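Local coordinates for protein aminotransferase (Helicobacter pylori, PDB 2FNU) that catalyses the PLP-dependent transfer of an amino group from L-glutamate to a UDP-linked 4-keto sugar, the second step in making pseudaminic acid for flagellin modification, at residues Gly46-Leu51 / Asn196-His201. Sequence-based numbering, arbitrary orientation.
Sequences GVKHAL and NDSELH
N196 grips the backbone of K48 where strand 49-53, outermost in the sheet of this chain, begins. This strand pairs antiparallel with strand 191-195 in the seven-stranded mixed sheet of the PLP-dependent aminotransferase fold. The segment 196-201 carries the chain from strand 191-195 into helix 198-208. N196 has CG anti to its carbonyl carbon (chi1 -66°), and its amide reaches across to the other segment. N196 OD1 accepts from K48 N at 2.8 Å, with the donor close to the line of the C=O bond. The ND2 of the same amide gives a hydrogen to a water that in turn donates to G46 O. The backbone O of N196 is taken by K48 NZ at 2.9 Å. A bend at chi3 (-79°) brings the lysine tip back to it. D197 is the N-cap of the helix, and its OD1 accepts from L200 N at 2.9 Å. S198 OG lies at the edge of the H49 ring, in its plane, 2.7 Å from H49 NE2. This hydrogen bond is nearly straight, and either atom could donate. A second water joins S198 OG to K48 NZ, and K48 CG lies above one face of the H49 ring, toward its rim. H201 covers the opposite face. The two imidazoles form an offset stack, with centroids 4.2 Å apart and planes at 11°. The offset also sets H49 CB over the H201 ring and H201 CB over the H49 ring, two CH-pi contacts. Beyond the stack, L51 reaches the H201 ring and also touches M204, K205 and R208 further along the helix. The contact is structural packing, with the L51 side chain about 14 Å from the bound PMP. L51 CG and L51 CD2 each lie 3.3 Å from H201 CE1.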
# COMPACT_ATOMS: atom_id res chain seq x y z
N GLY B 46 -2.78 -11.24 22.70
CA GLY B 46 -1.76 -11.63 23.69
C GLY B 46 -0.37 -11.80 23.09
O GLY B 46 0.38 -12.72 23.46
N VAL B 47 -0.02 -10.92 22.14
CA VAL B 47 1.29 -10.96 21.49
C VAL B 47 2.12 -9.73 21.86
O VAL B 47 1.59 -8.73 22.34
CB VAL B 47 1.19 -11.12 19.94
CG1 VAL B 47 0.53 -12.45 19.60
CG2 VAL B 47 0.43 -9.97 19.30
N LYS B 48 3.43 -9.83 21.60
CA LYS B 48 4.35 -8.77 21.96
C LYS B 48 4.26 -7.56 21.03
O LYS B 48 4.35 -6.40 21.48
CB LYS B 48 5.76 -9.36 21.93
CG LYS B 48 6.73 -8.71 22.84
CD LYS B 48 8.11 -9.34 22.69
CE LYS B 48 8.25 -10.66 23.41
NZ LYS B 48 9.66 -11.18 23.21
N HIS B 49 4.10 -7.82 19.73
CA HIS B 49 4.22 -6.77 18.71
C HIS B 49 3.19 -6.90 17.61
O HIS B 49 2.82 -8.00 17.22
CB HIS B 49 5.59 -6.84 18.04
CG HIS B 49 6.74 -6.59 18.96
ND1 HIS B 49 6.95 -5.38 19.58
CD2 HIS B 49 7.75 -7.40 19.37
CE1 HIS B 49 8.05 -5.45 20.32
NE2 HIS B 49 8.54 -6.67 20.21
N ALA B 50 2.74 -5.74 17.12
CA ALA B 50 1.85 -5.67 15.95
C ALA B 50 2.24 -4.48 15.09
O ALA B 50 2.57 -3.40 15.62
CB ALA B 50 0.39 -5.56 16.38
N LEU B 51 2.17 -4.69 13.78
CA LEU B 51 2.41 -3.60 12.83
C LEU B 51 1.31 -3.64 11.81
O LEU B 51 1.05 -4.71 11.24
CB LEU B 51 3.73 -3.83 12.07
CG LEU B 51 5.02 -3.55 12.83
CD1 LEU B 51 6.20 -4.05 11.99
CD2 LEU B 51 5.17 -2.06 13.15
N ASN B 196 6.16 -12.22 18.24
CA ASN B 196 6.79 -12.10 19.58
C ASN B 196 8.31 -11.90 19.47
O ASN B 196 9.00 -11.89 20.49
CB ASN B 196 6.46 -13.32 20.44
CG ASN B 196 4.97 -13.41 20.78
OD1 ASN B 196 4.30 -12.38 20.94
ND2 ASN B 196 4.45 -14.64 20.89
N ASP B 197 8.81 -11.72 18.25
CA ASP B 197 10.24 -11.47 17.99
C ASP B 197 10.49 -9.99 17.80
O ASP B 197 10.12 -9.42 16.76
CB ASP B 197 10.66 -12.26 16.74
CG ASP B 197 12.17 -12.26 16.53
OD1 ASP B 197 12.78 -11.18 16.38
OD2 ASP B 197 12.76 -13.36 16.54
N SER B 198 11.11 -9.35 18.79
CA SER B 198 11.31 -7.91 18.75
C SER B 198 12.24 -7.44 17.63
O SER B 198 11.99 -6.39 17.03
CB SER B 198 11.84 -7.40 20.10
OG SER B 198 10.91 -7.69 21.13
N GLU B 199 13.31 -8.20 17.36
CA GLU B 199 14.23 -7.81 16.29
C GLU B 199 13.50 -7.83 14.94
O GLU B 199 13.68 -6.91 14.12
CB GLU B 199 15.47 -8.69 16.28
CG GLU B 199 16.43 -8.31 17.42
CD GLU B 199 17.69 -9.16 17.51
OE1 GLU B 199 18.47 -8.94 18.47
OE2 GLU B 199 17.92 -10.03 16.64
N LEU B 200 12.64 -8.82 14.74
CA LEU B 200 11.89 -8.93 13.49
C LEU B 200 10.90 -7.76 13.36
O LEU B 200 10.80 -7.12 12.31
CB LEU B 200 11.16 -10.28 13.41
CG LEU B 200 10.29 -10.48 12.17
CD1 LEU B 200 11.07 -10.25 10.88
CD2 LEU B 200 9.69 -11.89 12.20
N HIS B 201 10.17 -7.51 14.45
CA HIS B 201 9.28 -6.34 14.49
C HIS B 201 9.99 -5.05 14.08
O HIS B 201 9.53 -4.35 13.18
CB HIS B 201 8.67 -6.21 15.89
CG HIS B 201 7.89 -4.95 16.09
ND1 HIS B 201 6.61 -4.78 15.59
CD2 HIS B 201 8.19 -3.80 16.75
CE1 HIS B 201 6.17 -3.58 15.93
NE2 HIS B 201 7.11 -2.97 16.63
O HOH W 1 1.69 -14.88 22.29
O HOH W 2 11.12 -8.69 23.59